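Local coordinates for protein acyl-coenzyme A oxidase (Caenorhabditis elegans, PDB 5K3H) that catalyses the FAD-dependent desaturation of acyl-CoA by oxygen, the first step of peroxisomal beta-oxidation, giving a (2E)-enoyl-CoA and hydrogen peroxide, at residues B[15-18]-B[19-23]; B[24-27]-B[28-31]; B[96-99]-B[100-104]; B[332-335]-B[336-339]; B[554-557]-B[558-561]. All coordinates share one frame; numbering follows the deposited sequence.

Interaction 1 of 5, residues B[15-18]-B[19-23]; sequences DLTA and ERLTA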
loop_
_atom_site.group_PDB
_atom_site.type_symbol
_atom_site.label_atom_id
_atom_site.label_comp_id
_atom_site.label_asym_id
_atom_site.label_seq_id
_atom_site.Cartn_x
_atom_site.Cartn_y
_atom_site.Cartn_z
ATOM N N ASP B 15 5.405 9.109 -28.742
ATOM C CA ASP B 15 5.875 7.930 -28.015
ATOM C C ASP B 15 4.718 7.047 -27.564
ATOM O O ASP B 15 4.834 5.818 -27.550
ATOM C CB ASP B 15 6.741 8.372 -26.840
ATOM C CG ASP B 15 8.168 8.694 -27.272
ATOM O OD1 ASP B 15 8.588 8.172 -28.339
ATOM O OD2 ASP B 15 8.848 9.485 -26.571
ATOM N N LEU B 16 3.590 7.651 -27.192
ATOM C CA LEU B 16 2.415 6.875 -26.825
ATOM C C LEU B 16 1.699 6.355 -28.066
ATOM O O LEU B 16 1.315 5.177 -28.120
ATOM C CB LEU B 16 1.478 7.734 -25.981
ATOM C CG LEU B 16 0.228 7.097 -25.406
ATOM C CD1 LEU B 16 0.572 5.835 -24.659
ATOM C CD2 LEU B 16 -0.431 8.085 -24.477
ATOM N N THR B 17 1.536 7.203 -29.085
ATOM C CA THR B 17 0.969 6.740 -30.351
ATOM C C THR B 17 1.741 5.550 -30.938
ATOM O O THR B 17 1.127 4.603 -31.437
ATOM C CB THR B 17 0.910 7.891 -31.344
ATOM O OG1 THR B 17 0.076 8.915 -30.793
ATOM C CG2 THR B 17 0.297 7.416 -32.643
ATOM N N ALA B 18 3.077 5.569 -30.879
ATOM C CA ALA B 18 3.858 4.442 -31.386
ATOM C C ALA B 18 3.466 3.133 -30.704
ATOM O O ALA B 18 3.420 2.075 -31.350
ATOM C CB ALA B 18 5.352 4.697 -31.192
ATOM N N GLU B 19 3.165 3.179 -29.405
ATOM C CA GLU B 19 2.742 1.971 -28.705
ATOM C C GLU B 19 1.325 1.553 -29.079
ATOM O O GLU B 19 0.948 0.396 -28.856
ATOM C CB GLU B 19 2.838 2.166 -27.195
ATOM C CG GLU B 19 4.253 2.403 -26.674
ATOM C CD GLU B 19 5.183 1.260 -27.024
ATOM O OE1 GLU B 19 4.717 0.079 -27.035
ATOM O OE2 GLU B 19 6.381 1.544 -27.309
ATOM N N ARG B 20 0.524 2.471 -29.607
ATOM C CA ARG B 20 -0.832 2.150 -30.012
ATOM C C ARG B 20 -0.895 1.593 -31.424
ATOM O O ARG B 20 -1.745 0.731 -31.707
ATOM C CB ARG B 20 -1.717 3.396 -29.874
ATOM C CG ARG B 20 -1.931 3.802 -28.398
ATOM C CD ARG B 20 -2.721 5.111 -28.225
ATOM N NE ARG B 20 -3.319 5.234 -26.890
ATOM C CZ ARG B 20 -3.504 6.388 -26.248
ATOM N NH1 ARG B 20 -3.143 7.546 -26.784
ATOM N NH2 ARG B 20 -4.075 6.392 -25.067
ATOM N N LEU B 21 0.022 2.029 -32.298
ATOM C CA LEU B 21 0.018 1.592 -33.692
ATOM C C LEU B 21 0.320 0.112 -33.853
ATOM O O LEU B 21 -0.038 -0.461 -34.886
ATOM C CB LEU B 21 1.016 2.420 -34.507
ATOM C CG LEU B 21 0.567 3.867 -34.748
ATOM C CD1 LEU B 21 1.684 4.665 -35.391
ATOM C CD2 LEU B 21 -0.694 3.901 -35.583
ATOM N N THR B 22 0.934 -0.530 -32.853
ATOM C CA THR B 22 1.252 -1.950 -32.910
ATOM C C THR B 22 0.071 -2.843 -32.502
ATOM O O THR B 22 0.211 -4.077 -32.490
ATOM C CB THR B 22 2.501 -2.235 -32.049
ATOM O OG1 THR B 22 2.323 -1.756 -30.705
ATOM C CG2 THR B 22 3.760 -1.579 -32.648
ATOM N N ALA B 23 -1.104 -2.276 -32.224
ATOM C CA ALA B 23 -2.265 -3.110 -31.902
ATOM C C ALA B 23 -2.574 -4.080 -33.037
ATOM O O ALA B 23 -2.554 -3.714 -34.213
ATOM C CB ALA B 23 -3.495 -2.248 -31.607
HETATM O O HOH W 1 -1.880 8.145 -29.535
#

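Interaction 2 of 5, residues B[24-27]-B[28-31]; sequences TFDT and HAMA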
loop_
_atom_site.group_PDB
_atom_site.type_symbol
_atom_site.label_atom_id
_atom_site.label_comp_id
_atom_site.label_asym_id
_atom_site.label_seq_id
_atom_site.Cartn_x
_atom_site.Cartn_y
_atom_site.Cartn_z
ATOM N N THR B 24 -2.885 -5.324 -32.670
ATOM C CA THR B 24 -3.306 -6.359 -33.601
ATOM C C THR B 24 -4.805 -6.610 -33.553
ATOM O O THR B 24 -5.273 -7.596 -34.140
ATOM C CB THR B 24 -2.614 -7.650 -33.251
ATOM O OG1 THR B 24 -3.148 -8.082 -31.998
ATOM C CG2 THR B 24 -1.131 -7.424 -33.089
ATOM N N PHE B 25 -5.562 -5.762 -32.845
ATOM C CA PHE B 25 -6.994 -5.956 -32.683
ATOM C C PHE B 25 -7.666 -4.602 -32.518
ATOM O O PHE B 25 -7.039 -3.603 -32.135
ATOM C CB PHE B 25 -7.323 -6.856 -31.475
ATOM C CG PHE B 25 -6.897 -6.279 -30.147
ATOM C CD1 PHE B 25 -5.615 -6.493 -29.657
ATOM C CD2 PHE B 25 -7.778 -5.516 -29.390
ATOM C CE1 PHE B 25 -5.220 -5.950 -28.465
ATOM C CE2 PHE B 25 -7.392 -4.963 -28.189
ATOM C CZ PHE B 25 -6.130 -5.184 -27.718
ATOM N N ASP B 26 -8.979 -4.614 -32.770
ATOM C CA ASP B 26 -9.837 -3.433 -32.711
ATOM C C ASP B 26 -10.288 -3.192 -31.266
ATOM O O ASP B 26 -11.013 -4.009 -30.690
ATOM C CB ASP B 26 -11.024 -3.687 -33.647
ATOM C CG ASP B 26 -12.087 -2.607 -33.590
ATOM O OD1 ASP B 26 -11.914 -1.578 -32.898
ATOM O OD2 ASP B 26 -13.142 -2.801 -34.241
ATOM N N THR B 27 -9.920 -2.047 -30.698
ATOM C CA THR B 27 -10.192 -1.837 -29.277
ATOM C C THR B 27 -11.676 -1.605 -28.993
ATOM O O THR B 27 -12.120 -1.885 -27.871
ATOM C CB THR B 27 -9.349 -0.671 -28.714
ATOM O OG1 THR B 27 -9.650 0.557 -29.395
ATOM C CG2 THR B 27 -7.855 -0.953 -28.849
ATOM N N HIS B 28 -12.463 -1.141 -29.978
ATOM C CA HIS B 28 -13.918 -1.124 -29.799
ATOM C C HIS B 28 -14.448 -2.536 -29.581
ATOM O O HIS B 28 -15.390 -2.734 -28.802
ATOM C CB HIS B 28 -14.635 -0.511 -31.016
ATOM C CG HIS B 28 -14.584 0.985 -31.100
ATOM N ND1 HIS B 28 -14.169 1.786 -30.057
ATOM C CD2 HIS B 28 -14.903 1.821 -32.116
ATOM C CE1 HIS B 28 -14.233 3.053 -30.429
ATOM N NE2 HIS B 28 -14.676 3.101 -31.672
ATOM N N ALA B 29 -13.891 -3.519 -30.315
ATOM C CA ALA B 29 -14.325 -4.911 -30.211
ATOM C C ALA B 29 -13.881 -5.533 -28.898
ATOM O O ALA B 29 -14.621 -6.321 -28.290
ATOM C CB ALA B 29 -13.783 -5.719 -31.394
ATOM N N MET B 30 -12.691 -5.165 -28.429
ATOM C CA MET B 30 -12.249 -5.617 -27.111
ATOM C C MET B 30 -13.084 -4.984 -26.013
ATOM O O MET B 30 -13.374 -5.637 -25.008
ATOM C CB MET B 30 -10.765 -5.288 -26.895
ATOM C CG MET B 30 -10.172 -5.886 -25.615
ATOM S SD MET B 30 -10.198 -7.695 -25.625
ATOM C CE MET B 30 -8.670 -8.066 -26.512
ATOM N N ALA B 31 -13.441 -3.697 -26.164
ATOM C CA ALA B 31 -14.344 -3.055 -25.204
ATOM C C ALA B 31 -15.671 -3.807 -25.083
ATOM O O ALA B 31 -16.165 -4.019 -23.971
ATOM C CB ALA B 31 -14.582 -1.598 -25.593
#

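Interaction 3 of 5, residues B[96-99]-B[100-104]; sequences GELY and HLNNE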
loop_
_atom_site.group_PDB
_atom_site.type_symbol
_atom_site.label_atom_id
_atom_site.label_comp_id
_atom_site.label_asym_id
_atom_site.label_seq_id
_atom_site.Cartn_x
_atom_site.Cartn_y
_atom_site.Cartn_z
ATOM N N GLY B 96 -25.293 -0.120 -14.703
ATOM C CA GLY B 96 -24.275 -0.301 -15.717
ATOM C C GLY B 96 -24.142 1.036 -16.407
ATOM O O GLY B 96 -23.056 1.629 -16.403
ATOM N N GLU B 97 -25.256 1.569 -16.932
ATOM C CA GLU B 97 -25.221 2.942 -17.427
ATOM C C GLU B 97 -25.094 3.918 -16.266
ATOM O O GLU B 97 -24.432 4.955 -16.388
ATOM C CB GLU B 97 -26.455 3.270 -18.282
ATOM C CG GLU B 97 -26.615 2.430 -19.554
ATOM C CD GLU B 97 -27.465 3.101 -20.653
ATOM O OE1 GLU B 97 -28.040 4.198 -20.433
ATOM O OE2 GLU B 97 -27.560 2.513 -21.752
ATOM N N LEU B 98 -25.749 3.618 -15.142
ATOM C CA LEU B 98 -25.632 4.459 -13.953
ATOM C C LEU B 98 -24.275 4.263 -13.276
ATOM O O LEU B 98 -23.660 5.222 -12.806
ATOM C CB LEU B 98 -26.780 4.144 -12.984
ATOM C CG LEU B 98 -26.928 4.899 -11.666
ATOM C CD1 LEU B 98 -27.225 6.374 -11.906
ATOM C CD2 LEU B 98 -28.034 4.290 -10.821
ATOM N N TYR B 99 -23.776 3.029 -13.254
ATOM C CA TYR B 99 -22.453 2.775 -12.704
ATOM C C TYR B 99 -21.400 3.582 -13.462
ATOM O O TYR B 99 -20.558 4.256 -12.856
ATOM C CB TYR B 99 -22.172 1.274 -12.773
ATOM C CG TYR B 99 -20.890 0.845 -12.118
ATOM C CD1 TYR B 99 -20.719 0.979 -10.748
ATOM C CD2 TYR B 99 -19.844 0.310 -12.865
ATOM C CE1 TYR B 99 -19.564 0.590 -10.133
ATOM C CE2 TYR B 99 -18.675 -0.086 -12.254
ATOM C CZ TYR B 99 -18.538 0.059 -10.884
ATOM O OH TYR B 99 -17.369 -0.315 -10.244
ATOM N N HIS B 100 -21.455 3.551 -14.797
ATOM C CA HIS B 100 -20.550 4.362 -15.612
ATOM C C HIS B 100 -20.766 5.859 -15.382
ATOM O O HIS B 100 -19.807 6.608 -15.145
ATOM C CB HIS B 100 -20.728 4.001 -17.087
ATOM C CG HIS B 100 -19.914 4.837 -18.024
ATOM N ND1 HIS B 100 -18.536 4.878 -17.981
ATOM C CD2 HIS B 100 -20.282 5.599 -19.084
ATOM C CE1 HIS B 100 -18.094 5.670 -18.945
ATOM N NE2 HIS B 100 -19.135 6.128 -19.624
ATOM N N LEU B 101 -22.022 6.310 -15.429
ATOM C CA LEU B 101 -22.322 7.718 -15.201
ATOM C C LEU B 101 -21.732 8.209 -13.881
ATOM O O LEU B 101 -21.087 9.264 -13.831
ATOM C CB LEU B 101 -23.844 7.920 -15.225
ATOM C CG LEU B 101 -24.463 9.273 -14.863
ATOM C CD1 LEU B 101 -24.158 10.348 -15.901
ATOM C CD2 LEU B 101 -25.968 9.104 -14.659
ATOM N N ASN B 102 -21.902 7.435 -12.805
ATOM C CA ASN B 102 -21.363 7.858 -11.520
ATOM C C ASN B 102 -19.834 7.895 -11.535
ATOM O O ASN B 102 -19.231 8.799 -10.941
ATOM C CB ASN B 102 -21.899 6.965 -10.398
ATOM C CG ASN B 102 -23.357 7.338 -9.969
ATOM O OD1 ASN B 102 -23.890 8.414 -10.315
ATOM N ND2 ASN B 102 -23.995 6.436 -9.228
ATOM N N ASN B 103 -19.184 6.931 -12.208
ATOM C CA ASN B 103 -17.714 6.927 -12.274
ATOM C C ASN B 103 -17.179 8.183 -12.953
ATOM O O ASN B 103 -16.184 8.757 -12.497
ATOM C CB ASN B 103 -17.201 5.705 -13.041
ATOM C CG ASN B 103 -17.433 4.407 -12.323
ATOM O OD1 ASN B 103 -17.480 4.350 -11.095
ATOM N ND2 ASN B 103 -17.587 3.336 -13.097
ATOM N N GLU B 104 -17.802 8.591 -14.073
ATOM C CA GLU B 104 -17.430 9.825 -14.768
ATOM C C GLU B 104 -17.670 11.045 -13.887
ATOM O O GLU B 104 -16.797 11.910 -13.737
ATOM C CB GLU B 104 -18.247 9.977 -16.060
ATOM C CG GLU B 104 -17.814 9.134 -17.245
ATOM C CD GLU B 104 -17.014 9.921 -18.281
ATOM O OE1 GLU B 104 -16.939 11.171 -18.197
ATOM O OE2 GLU B 104 -16.402 9.267 -19.153
#

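Interaction 4 of 5, residues B[332-335]-B[336-339]; sequences VKVL and EYQT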
loop_
_atom_site.group_PDB
_atom_site.type_symbol
_atom_site.label_atom_id
_atom_site.label_comp_id
_atom_site.label_asym_id
_atom_site.label_seq_id
_atom_site.Cartn_x
_atom_site.Cartn_y
_atom_site.Cartn_z
ATOM N N VAL B 332 15.784 4.929 -23.503
ATOM C CA VAL B 332 14.666 4.119 -23.943
ATOM C C VAL B 332 13.457 4.446 -23.082
ATOM O O VAL B 332 13.573 4.894 -21.936
ATOM C CB VAL B 332 14.996 2.607 -23.901
ATOM C CG1 VAL B 332 16.168 2.267 -24.796
ATOM C CG2 VAL B 332 15.285 2.197 -22.493
ATOM N N LYS B 333 12.270 4.213 -23.640
ATOM C CA LYS B 333 11.054 4.208 -22.840
ATOM C C LYS B 333 11.211 3.192 -21.719
ATOM O O LYS B 333 11.679 2.078 -21.954
ATOM C CB LYS B 333 9.865 3.808 -23.708
ATOM C CG LYS B 333 9.593 4.705 -24.886
ATOM C CD LYS B 333 8.548 4.066 -25.766
ATOM C CE LYS B 333 8.279 4.888 -27.002
ATOM N NZ LYS B 333 7.182 4.286 -27.829
ATOM N N VAL B 334 10.793 3.543 -20.495
ATOM C CA VAL B 334 10.947 2.548 -19.439
ATOM C C VAL B 334 10.105 1.309 -19.717
ATOM O O VAL B 334 10.429 0.228 -19.219
ATOM C CB VAL B 334 10.649 3.134 -18.050
ATOM C CG1 VAL B 334 11.597 4.276 -17.785
ATOM C CG2 VAL B 334 9.213 3.586 -17.934
ATOM N N LEU B 335 9.085 1.416 -20.579
ATOM C CA LEU B 335 8.347 0.239 -21.038
ATOM C C LEU B 335 9.259 -0.780 -21.703
ATOM O O LEU B 335 8.885 -1.945 -21.821
ATOM C CB LEU B 335 7.239 0.648 -22.019
ATOM C CG LEU B 335 6.093 -0.303 -22.435
ATOM C CD1 LEU B 335 5.312 -0.853 -21.265
ATOM C CD2 LEU B 335 5.130 0.343 -23.470
ATOM N N GLU B 336 10.464 -0.373 -22.097
ATOM C CA GLU B 336 11.419 -1.261 -22.765
ATOM C C GLU B 336 12.013 -2.299 -21.816
ATOM O O GLU B 336 12.427 -3.372 -22.274
ATOM C CB GLU B 336 12.553 -0.407 -23.357
ATOM C CG GLU B 336 13.019 -0.783 -24.740
ATOM C CD GLU B 336 11.902 -0.754 -25.755
ATOM O OE1 GLU B 336 11.433 0.357 -26.107
ATOM O OE2 GLU B 336 11.474 -1.864 -26.166
ATOM N N TYR B 337 12.035 -2.019 -20.507
ATOM C CA TYR B 337 12.743 -2.851 -19.547
ATOM C C TYR B 337 11.924 -4.075 -19.158
ATOM O O TYR B 337 10.738 -3.957 -18.826
ATOM C CB TYR B 337 13.065 -2.051 -18.284
ATOM C CG TYR B 337 14.035 -0.913 -18.499
ATOM C CD1 TYR B 337 15.323 -1.159 -18.972
ATOM C CD2 TYR B 337 13.670 0.410 -18.230
ATOM C CE1 TYR B 337 16.236 -0.131 -19.189
ATOM C CE2 TYR B 337 14.588 1.465 -18.447
ATOM C CZ TYR B 337 15.870 1.166 -18.923
ATOM O OH TYR B 337 16.774 2.165 -19.145
ATOM N N GLN B 338 12.568 -5.258 -19.171
ATOM C CA GLN B 338 11.890 -6.477 -18.738
ATOM C C GLN B 338 11.350 -6.311 -17.329
ATOM O O GLN B 338 10.259 -6.789 -16.987
ATOM C CB GLN B 338 12.853 -7.654 -18.786
ATOM C CG GLN B 338 12.176 -8.988 -18.485
ATOM C CD GLN B 338 13.167 -10.111 -18.345
ATOM O OE1 GLN B 338 13.952 -10.152 -17.403
ATOM N NE2 GLN B 338 13.158 -11.020 -19.310
ATOM N N THR B 339 12.109 -5.607 -16.513
ATOM C CA THR B 339 11.763 -5.341 -15.131
ATOM C C THR B 339 10.472 -4.540 -15.018
ATOM O O THR B 339 9.655 -4.802 -14.130
ATOM C CB THR B 339 12.980 -4.634 -14.519
ATOM O OG1 THR B 339 13.725 -5.556 -13.693
ATOM C CG2 THR B 339 12.635 -3.328 -13.843
HETATM O O HOH W 2 12.318 2.870 -26.403
#

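Interaction 5 of 5, residues B[554-557]-B[558-561]; sequences IGDI and TIKE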
loop_
_atom_site.group_PDB
_atom_site.type_symbol
_atom_site.label_atom_id
_atom_site.label_comp_id
_atom_site.label_asym_id
_atom_site.label_seq_id
_atom_site.Cartn_x
_atom_site.Cartn_y
_atom_site.Cartn_z
ATOM N N ILE B 554 -14.627 -17.303 -27.600
ATOM C CA ILE B 554 -14.555 -16.109 -28.433
ATOM C C ILE B 554 -14.342 -16.516 -29.877
ATOM O O ILE B 554 -13.461 -17.324 -30.182
ATOM C CB ILE B 554 -13.448 -15.165 -27.944
ATOM C CG1 ILE B 554 -13.832 -14.558 -26.598
ATOM C CG2 ILE B 554 -13.204 -14.030 -28.945
ATOM C CD1 ILE B 554 -12.709 -13.792 -25.961
ATOM N N GLY B 555 -15.134 -15.940 -30.771
ATOM C CA GLY B 555 -15.063 -16.259 -32.186
ATOM C C GLY B 555 -14.153 -15.357 -32.988
ATOM O O GLY B 555 -13.438 -15.827 -33.876
ATOM N N ASP B 556 -14.155 -14.063 -32.678
ATOM C CA ASP B 556 -13.274 -13.100 -33.337
ATOM C C ASP B 556 -11.809 -13.489 -33.134
ATOM O O ASP B 556 -11.303 -13.461 -32.010
ATOM C CB ASP B 556 -13.573 -11.693 -32.789
ATOM C CG ASP B 556 -12.835 -10.592 -33.525
ATOM O OD1 ASP B 556 -11.702 -10.838 -34.010
ATOM O OD2 ASP B 556 -13.383 -9.461 -33.600
ATOM N N ILE B 557 -11.109 -13.833 -34.209
ATOM C CA ILE B 557 -9.785 -14.447 -34.081
ATOM C C ILE B 557 -8.747 -13.467 -33.521
ATOM O O ILE B 557 -7.910 -13.852 -32.699
ATOM C CB ILE B 557 -9.341 -15.017 -35.446
ATOM C CG1 ILE B 557 -10.130 -16.284 -35.771
ATOM C CG2 ILE B 557 -7.868 -15.339 -35.428
ATOM C CD1 ILE B 557 -9.955 -16.768 -37.222
ATOM N N THR B 558 -8.797 -12.184 -33.908
ATOM C CA THR B 558 -7.775 -11.253 -33.415
ATOM C C THR B 558 -7.955 -10.970 -31.926
ATOM O O THR B 558 -6.966 -10.815 -31.199
ATOM C CB THR B 558 -7.766 -9.945 -34.232
ATOM O OG1 THR B 558 -9.056 -9.294 -34.213
ATOM C CG2 THR B 558 -7.365 -10.222 -35.664
ATOM N N ILE B 559 -9.207 -10.925 -31.457
ATOM C CA ILE B 559 -9.498 -10.777 -30.037
ATOM C C ILE B 559 -9.095 -12.025 -29.254
ATOM O O ILE B 559 -8.541 -11.933 -28.152
ATOM C CB ILE B 559 -10.999 -10.471 -29.856
ATOM C CG1 ILE B 559 -11.368 -9.148 -30.536
ATOM C CG2 ILE B 559 -11.407 -10.549 -28.384
ATOM C CD1 ILE B 559 -10.632 -7.902 -29.978
ATOM N N LYS B 560 -9.387 -13.207 -29.794
ATOM C CA LYS B 560 -9.094 -14.443 -29.077
ATOM C C LYS B 560 -7.583 -14.661 -28.946
ATOM O O LYS B 560 -7.106 -15.170 -27.918
ATOM C CB LYS B 560 -9.773 -15.604 -29.793
ATOM C CG LYS B 560 -9.461 -16.979 -29.251
ATOM C CD LYS B 560 -10.214 -17.987 -30.102
ATOM C CE LYS B 560 -10.018 -19.413 -29.644
ATOM N NZ LYS B 560 -11.358 -20.058 -29.589
ATOM N N GLU B 561 -6.822 -14.295 -29.984
ATOM C CA GLU B 561 -5.372 -14.386 -29.918
ATOM C C GLU B 561 -4.774 -13.374 -28.949
ATOM O O GLU B 561 -3.716 -13.631 -28.362
ATOM C CB GLU B 561 -4.773 -14.182 -31.312
ATOM C CG GLU B 561 -5.074 -15.327 -32.249
ATOM C CD GLU B 561 -4.327 -15.217 -33.559
ATOM O OE1 GLU B 561 -3.900 -14.080 -33.904
ATOM O OE2 GLU B 561 -4.101 -16.289 -34.189
#

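Interaction 1 of 5, residues B[15-18]-B[19-23]
Asp15 meets Glu19 through its backbone. Its carbonyl O lies 3.6 Å from Glu19 CG, while its carboxylate turns to Arg321 in a salt bridge. Leu16 comes next. Its chi1 of -176° puts CG opposite the backbone N and sets the isobutyl end against one face of the Arg20 guanidinium. There Leu16 CD2 lies 3.6 Å from Arg20 NH1, toward the rim of the group. The Leu16 carbonyl takes weak bonds from Glu19 N and Arg20 N. All this belongs to the short helix 14-21 near the N terminus, which rests on helices 300-319 and 590-616. Thr17 O accepts twice: from Leu21 N at 2.9 Å, nearly in line with the carbonyl, and from Arg20 N above the carbonyl plane. Thr17 CG2 touches Leu21 CD1 at 4.1 Å. A water accepts from Arg20 NH1 at 3.1 Å, in the guanidinium plane; its link on to Thr17 OG1 is doubtful. Arg20 NE is in a salt bridge with Asp616. With an alanine here, Asp616 would probably be left without this charged mate and Leu16 without the flat group packed on it. Ala18 closes the first segment, its O 3.9 Å from Thr22 CG2.

Interaction 2 of 5, residues B[24-27]-B[28-31]
Phe25 and Met30 meet over a ring face. Met30 CE lies 4.0 Å from the centroid of the Phe25 ring and 20° off its normal, a CH-pi contact. Met30 SD stands farther out and oblique to the ring, in a Met-aromatic contact. Three torsions of Met30 put the methyl there. Its CG is anti to the backbone N (chi1 -172°), and bends at chi2 and chi3 fold the methyl back over the ring. At the ring's rim, Phe25 CE2 packs 3.6 Å from Met30 CB. Helices 557-577 and 590-616 also pack against this ring.

The residues between Phe25 and Met30 start helix 27-35. Asp26 is its N-cap. It turns its carboxylate away from its own N, and OD1 thereby reaches forward to His28 N at 3.0 Å in a weak capping bond. The same OD1 has a salt bridge to Lys6. Asp26 O accepts from Met30 N at 3.0 Å, in the carbonyl plane, and weakly from Ala29 N. Its carboxylate plane is turned 51° from the His28 ring, whose ND1 is hydrogen-bonded to Glu619. Thr27 O continues the helix by accepting from Ala31 N at 2.8 Å. Thr27 OG1 is hydrogen-bonded to Lys6 N, and Ala29 CB sits 4.1 Å from Asp26 CB.

Interaction 3 of 5, residues B[96-99]-B[100-104]
Tyr99 and Asn103 make an amide-on-ring contact one turn apart on helix 97-105, in the N-terminal part of the acyl-CoA oxidase fold. Asn103 ND2 stands 3.7 Å from Tyr99 CE2, over one face of the ring and displaced toward its rim. The two planes are 77° apart, so the amide is turned nearly upright on the ring. A chi1 of -174° places Tyr99 CG beside the carbonyl carbon, and the ring stands out from the helix, one face toward the Asn103 amide. On another side of the helix Leu98 meets two residues. Its CD1 lies 4.1 Å from Leu101 CD2, the two side chains crossing at a slant. Its CG is 4.1 Å from ND2 of Asn102, which lies alongside and points the same way.

Gly96 is the N-cap, with backbone angles that by themselves call for glycine. Its O accepts from His100 N at 3.0 Å and starts a regular run of i to i+4 bonds. Leu101 N to Glu97 O, Asn102 N to Leu98 O and Asn103 N to Tyr99 O carry it on. The helix packs against helix 38-52, where His100 NE2 bonds to Thr48 OG1. Glu97 is tied to Arg43 and Asp91, and Leu101 touches Leu82 of helix 68-85.

Interaction 4 of 5, residues B[332-335]-B[336-339]
Val332 and Tyr337 cross at a slant in the turn that leads into helix 338-367. This is a short 3-10 turn with Tyr337 as the N-cap residue of the long helix. Val332 CG2 reaches the phenol end of Tyr337, 3.8 Å from CZ. Val334 meets the ring farther back, its CB 4.1 Å from Tyr337 CD2. The ring is brought beside both valines because Tyr337 CG stands anti to the carbonyl carbon (chi1 -65°). Its hydroxyl is bonded to Gln322 O. With an alanine at Tyr337, a gap would probably open beside the two valines and Gln322 O would lose this partner.

Two i to i+3 bonds shape the turn. Glu336 N gives one to Lys333 O at 2.7 Å, and Tyr337 N gives one to Val334 O at 3.0 Å. Each donor lies above its carbonyl plane. Glu336 CB also packs 3.9 Å from Val332 CB, and its carboxylate has a salt bridge to Arg608. Val334 lies close to Arg320 and Gln340, which bind FAD. Asn525 of the second subunit bonds to Glu336 O, so the turn also lies at the dimer interface. A water accepts from Lys333 N and donates to Glu336 OE1, 2.7 Å away.

Interaction 5 of 5, residues B[554-557]-B[558-561]
Ile557, Lys560 and Ile554 bury the most surface here, at the start of helix 557-577. Ile557 and Glu561 lie side by side and point the same way, with Ile557 CG2 4.0 Å from Glu561 CD. In the backbone, Ile557 O accepts from Glu561 N at 3.0 Å.

Lys560 runs past Ile554 in the opposite direction. A first torsion of 174° swings its CG away from the backbone N, and the chain stays extended until it bends at chi4. Lys560 CD lies 3.3 Å from Ile554 O, and NZ makes weak bonds to that carbonyl and to Asn552 O. Ile554 CG2 is 3.9 Å from Lys560 CB. The same methyl meets Ile559 CG2 at 4.0 Å, the two isoleucine side chains crossing at about a right angle.

Asp556 is the N-cap. Its O accepts from Lys560 N at 2.9 Å, nearly straight on to the carbonyl. Its OD1 takes a weak capping bond from Thr558 N and lies 3.1 Å from Thr558 OG1. Ile559 CG1 comes 3.6 Å from the carboxyl carbon of Asp556. The negative carboxylate at this N-terminal end probably suits the helix dipole, while the lysine amine is held by weak bonds to carbonyls at and just after the end of helix 520-553.

Overall arrangement
The five contacts follow one another along the chain; none nests in or crosses another, and each joins neighbouring residues along a helix or at its start. Interaction 1 lies on helix 14-21, and interaction 2 follows at once, closing the turn into helix 27-35. Interaction 3 begins helix 97-105 and touches none of the others; its nearest atoms are about 10 Å from interaction 2. Later parts of the chain return to the first two. Interaction 4, before helix 338-367, meets interaction 1 where Lys333 NZ bridges to Glu19. Interaction 5, where helix 520-553 gives way to helix 557-577, packs Ile559 on Phe25 of interaction 2. Residues 15-31 are tied to the C-alpha1 region and to helix 557-577.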